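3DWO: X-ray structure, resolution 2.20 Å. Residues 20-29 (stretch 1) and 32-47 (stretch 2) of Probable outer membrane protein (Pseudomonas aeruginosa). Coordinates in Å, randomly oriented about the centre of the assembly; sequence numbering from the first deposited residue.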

# COMPACT_ATOMS: atom_id res chain seq x y z
N GLY A 20 -3.98 17.35 7.79
CA GLY A 20 -4.92 16.25 7.88
C GLY A 20 -6.31 16.70 7.48
O GLY A 20 -6.50 17.31 6.42
N SER A 21 -7.30 16.40 8.32
CA SER A 21 -8.67 16.77 8.03
C SER A 21 -9.18 17.87 8.96
O SER A 21 -10.39 18.00 9.18
N LEU A 22 -8.26 18.68 9.49
CA LEU A 22 -8.62 19.75 10.41
C LEU A 22 -9.04 21.07 9.77
O LEU A 22 -9.45 22.00 10.48
N PHE A 23 -8.94 21.18 8.45
CA PHE A 23 -9.36 22.41 7.77
C PHE A 23 -10.88 22.50 7.89
O PHE A 23 -11.57 21.48 7.93
N PRO A 24 -11.42 23.72 7.95
CA PRO A 24 -12.86 23.97 8.07
C PRO A 24 -13.80 23.13 7.20
O PRO A 24 -13.69 23.11 5.98
N ASN A 25 -14.74 22.45 7.87
CA ASN A 25 -15.74 21.62 7.20
C ASN A 25 -15.20 20.65 6.16
O ASN A 25 -15.67 20.63 5.02
N ASP A 26 -14.24 19.83 6.56
CA ASP A 26 -13.64 18.84 5.68
C ASP A 26 -14.24 17.47 6.01
O ASP A 26 -13.89 16.86 7.02
N PRO A 27 -15.15 16.98 5.16
CA PRO A 27 -15.81 15.69 5.36
C PRO A 27 -14.89 14.48 5.51
O PRO A 27 -15.32 13.44 6.02
N SER A 28 -13.63 14.60 5.09
CA SER A 28 -12.69 13.49 5.21
C SER A 28 -12.46 13.16 6.69
O SER A 28 -11.87 12.13 7.02
N ALA A 29 -12.92 14.05 7.56
CA ALA A 29 -12.77 13.85 9.00
C ALA A 29 -13.55 12.62 9.46
O ALA A 29 -13.24 12.03 10.49
N ASN A 32 -10.41 10.02 8.91
CA ASN A 32 -9.10 10.46 9.37
C ASN A 32 -9.03 10.91 10.83
O ASN A 32 -8.11 10.53 11.56
N ASN A 33 -9.98 11.74 11.26
CA ASN A 33 -10.04 12.16 12.66
C ASN A 33 -11.50 12.50 12.90
O ASN A 33 -11.92 13.65 12.72
N PRO A 34 -12.29 11.50 13.31
CA PRO A 34 -13.72 11.69 13.57
C PRO A 34 -14.05 12.81 14.56
O PRO A 34 -15.11 13.43 14.48
N ALA A 35 -13.14 13.09 15.49
CA ALA A 35 -13.37 14.15 16.47
C ALA A 35 -13.61 15.51 15.82
O ALA A 35 -14.44 16.28 16.28
N ALA A 36 -12.88 15.80 14.74
CA ALA A 36 -13.01 17.07 14.04
C ALA A 36 -14.40 17.28 13.46
O ALA A 36 -14.79 18.39 13.08
N MET A 37 -15.16 16.19 13.41
CA MET A 37 -16.51 16.21 12.88
C MET A 37 -17.42 17.07 13.78
O MET A 37 -18.43 17.61 13.33
N ALA A 38 -17.05 17.19 15.05
CA ALA A 38 -17.82 17.95 16.02
C ALA A 38 -17.83 19.45 15.72
O ALA A 38 -18.57 20.20 16.35
N PHE A 39 -17.02 19.88 14.76
CA PHE A 39 -16.96 21.29 14.41
C PHE A 39 -17.45 21.58 13.01
O PHE A 39 -17.28 22.68 12.49
N ILE A 40 -18.08 20.58 12.39
CA ILE A 40 -18.64 20.74 11.06
C ILE A 40 -20.10 21.07 11.30
O ILE A 40 -20.88 20.23 11.75
N ASP A 41 -20.46 22.32 11.00
CA ASP A 41 -21.81 22.82 11.23
C ASP A 41 -22.95 22.40 10.31
O ASP A 41 -24.08 22.84 10.50
N LYS A 42 -22.68 21.55 9.32
CA LYS A 42 -23.75 21.12 8.42
C LYS A 42 -23.51 19.80 7.71
O LYS A 42 -22.45 19.20 7.82
N ARG A 43 -24.54 19.35 6.99
CA ARG A 43 -24.48 18.10 6.24
C ARG A 43 -23.60 18.27 5.02
O ARG A 43 -23.78 19.20 4.24
N ILE A 44 -22.65 17.35 4.84
CA ILE A 44 -21.76 17.41 3.69
C ILE A 44 -21.56 16.03 3.08
O ILE A 44 -21.31 15.05 3.78
N ALA A 45 -21.70 15.96 1.76
CA ALA A 45 -21.52 14.73 1.00
C ALA A 45 -20.40 15.03 0.02
O ALA A 45 -20.40 16.08 -0.63
N GLN A 46 -19.44 14.12 -0.11
CA GLN A 46 -18.30 14.36 -0.99
C GLN A 46 -17.78 13.11 -1.69
O GLN A 46 -17.67 12.05 -1.08
N LEU A 47 -17.46 13.25 -2.97
CA LEU A 47 -16.93 12.14 -3.75
C LEU A 47 -15.61 12.56 -4.39
O LEU A 47 -15.52 13.62 -5.01

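The two stretches bury 725 Å² between them, and alanine, proline and serine share the contact with longer side chains such as Asn25, Ile40 and Gln46. At one end, Ala36 points its methyl toward stretch 1, where CB lies 3.7 Å from Leu22 CD2 and 4.0 Å from Ala29 CB. Alanine suits this place because the backbones come close, and a methyl already fills the space between them. The CA-to-CB bond of Leu22 runs sideways, but with chi1 in m and chi2 in t the branched end comes nearer and brings CD2 to that methyl. Ser21, in the p rotamer, directs its small side chain toward the other stretch, with OG 3.7 Å from Asn32 CB.

The Asp26 to Ala29 segment is a type I turn braced by its own side chains. Asp26 has CB pointing away from stretch 2; chi1 in t with chi2 near 7° lets its carboxylate serve two donors on Ser28. Asp26 OD1 caps the turn by accepting from Ser28 N at 3.0 Å, and Asp26 OD2 accepts from Ser28 OG at 2.7 Å, a bond made with the serine in p. Beyond the turn, the backbone hydrogen bond from Asn32 N to Ser28 O spans 3.2 Å; Asn33 N to Ala29 O, at 3.4 Å, is weak. Asn32, in m, points toward stretch 1 and places ND2 3.5 Å from Ser28 CB. Proline at position 34 has no amide hydrogen to offer, so its N lies 3.0 Å from Ala29 O without a hydrogen bond; Pro34 CA instead makes a CA-H...O contact with Ala29 O at 3.1 Å.

Toward the other end, two isoleucines supply the apolar surface. Ile40 (m, t) starts sideways, yet its extended chain carries CD1 to 3.7 Å from Asp26 O. Ile44, also m, t, lies in the strand and points toward stretch 1: its CD1 reaches Asn25 CB at 3.8 Å, while its CG2 lies 4.1 Å from Pro27 CG. The compact proline ring presents carbon to this branch without a flexible chain to order. Gln46 likewise points inward, and its t, t chain is extended enough to set OE1 3.0 Å from Pro27 CG; its amide has hydrogen-bonding partners elsewhere in the structure.

At the more open edge, Asn25 in m packs over Ile40 and Lys42. A water joins the backbones here, accepting from Asn25 N at 2.8 Å and donating to Phe39 O at 2.8 Å. Nearby, Lys42 NZ and Asp41 OD2 form a long salt bridge of 3.8 Å.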

# COMPACT_ATOMS: atom_id res chain seq x y z
CB SER A 21 -9.57 15.53 8.14
OG SER A 21 -9.44 14.92 9.41
CB LEU A 22 -7.49 19.98 11.42
CG LEU A 22 -7.23 18.83 12.39
CD1 LEU A 22 -6.18 19.22 13.41
CD2 LEU A 22 -8.53 18.44 13.09
CB PHE A 23 -8.93 22.39 6.30
CG PHE A 23 -7.53 22.89 6.07
CD1 PHE A 23 -7.28 24.23 5.80
CD2 PHE A 23 -6.45 22.01 6.15
CE1 PHE A 23 -5.98 24.70 5.60
CE2 PHE A 23 -5.14 22.47 5.96
CZ PHE A 23 -4.91 23.82 5.69
CB PRO A 24 -12.97 25.46 7.76
CG PRO A 24 -11.72 26.00 8.38
CD PRO A 24 -10.67 24.99 7.94
CB ASN A 25 -16.81 22.52 6.57
CG ASN A 25 -17.49 23.43 7.58
OD1 ASN A 25 -18.01 22.96 8.59
ND2 ASN A 25 -17.48 24.72 7.31
CB ASP A 26 -12.12 18.82 5.86
CG ASP A 26 -11.45 17.72 5.07
OD1 ASP A 26 -12.13 17.06 4.26
OD2 ASP A 26 -10.23 17.52 5.25
CB PRO A 27 -16.73 15.58 4.14
CG PRO A 27 -15.99 16.34 3.09
CD PRO A 27 -15.52 17.56 3.85
CB SER A 28 -11.35 13.83 4.56
OG SER A 28 -10.70 14.89 5.25
CB ALA A 29 -13.25 15.09 9.76
CB ASN A 32 -8.57 11.51 8.40
CG ASN A 32 -8.44 10.96 6.98
OD1 ASN A 32 -7.79 9.94 6.77
ND2 ASN A 32 -9.06 11.64 6.01
CB ASN A 33 -9.16 13.38 12.95
CG ASN A 33 -8.95 13.59 14.45
OD1 ASN A 33 -9.87 13.42 15.25
ND2 ASN A 33 -7.72 13.94 14.84
CB PRO A 34 -14.17 10.31 14.05
CG PRO A 34 -12.92 9.73 14.67
CD PRO A 34 -11.86 10.15 13.68
CB ALA A 35 -12.20 14.23 17.44
CB ALA A 36 -11.96 17.16 12.93
CB MET A 37 -17.01 14.77 12.83
CG MET A 37 -17.88 14.42 11.66
SD MET A 37 -17.89 12.63 11.40
CE MET A 37 -18.19 12.01 13.05
CB ALA A 38 -17.27 17.70 17.42
CB PHE A 39 -15.52 21.78 14.61
CG PHE A 39 -15.07 21.72 16.04
CD1 PHE A 39 -15.53 22.64 16.97
CD2 PHE A 39 -14.25 20.68 16.47
CE1 PHE A 39 -15.18 22.54 18.32
CE2 PHE A 39 -13.89 20.57 17.81
CZ PHE A 39 -14.36 21.50 18.74
CB ILE A 40 -18.50 19.44 10.23
CG1 ILE A 40 -17.03 19.23 9.86
CG2 ILE A 40 -19.37 19.50 8.99
CD1 ILE A 40 -16.75 17.97 9.07
CB ASP A 41 -21.75 24.35 11.31
CG ASP A 41 -20.88 24.96 10.21
OD1 ASP A 41 -20.50 26.15 10.35
OD2 ASP A 41 -20.58 24.26 9.22
CB LYS A 42 -24.03 22.21 7.38
CG LYS A 42 -22.81 23.03 6.99
CD LYS A 42 -21.67 22.16 6.50
CE LYS A 42 -20.41 22.99 6.31
NZ LYS A 42 -20.65 24.16 5.42
CB ARG A 43 -25.87 17.68 5.76
CG ARG A 43 -26.87 17.31 6.83
CD ARG A 43 -28.14 16.80 6.16
NE ARG A 43 -29.16 16.37 7.11
CZ ARG A 43 -30.27 15.72 6.75
NH1 ARG A 43 -30.49 15.44 5.47
NH2 ARG A 43 -31.16 15.36 7.66
CB ILE A 44 -20.38 17.99 4.07
CG1 ILE A 44 -20.56 19.32 4.80
CG2 ILE A 44 -19.56 18.24 2.81
CD1 ILE A 44 -19.26 19.97 5.22
CB ALA A 45 -22.80 14.38 0.25
CB GLN A 46 -17.17 15.00 -0.19
CG GLN A 46 -15.93 15.34 -0.97
CD GLN A 46 -14.83 15.89 -0.08
OE1 GLN A 46 -14.33 15.20 0.81
NE2 GLN A 46 -14.45 17.14 -0.30
CB LEU A 47 -17.90 11.71 -4.84
CG LEU A 47 -17.29 10.70 -5.82
CD1 LEU A 47 -16.87 9.43 -5.09
CD2 LEU A 47 -18.29 10.38 -6.92
O HOH W 1 -15.17 22.74 10.60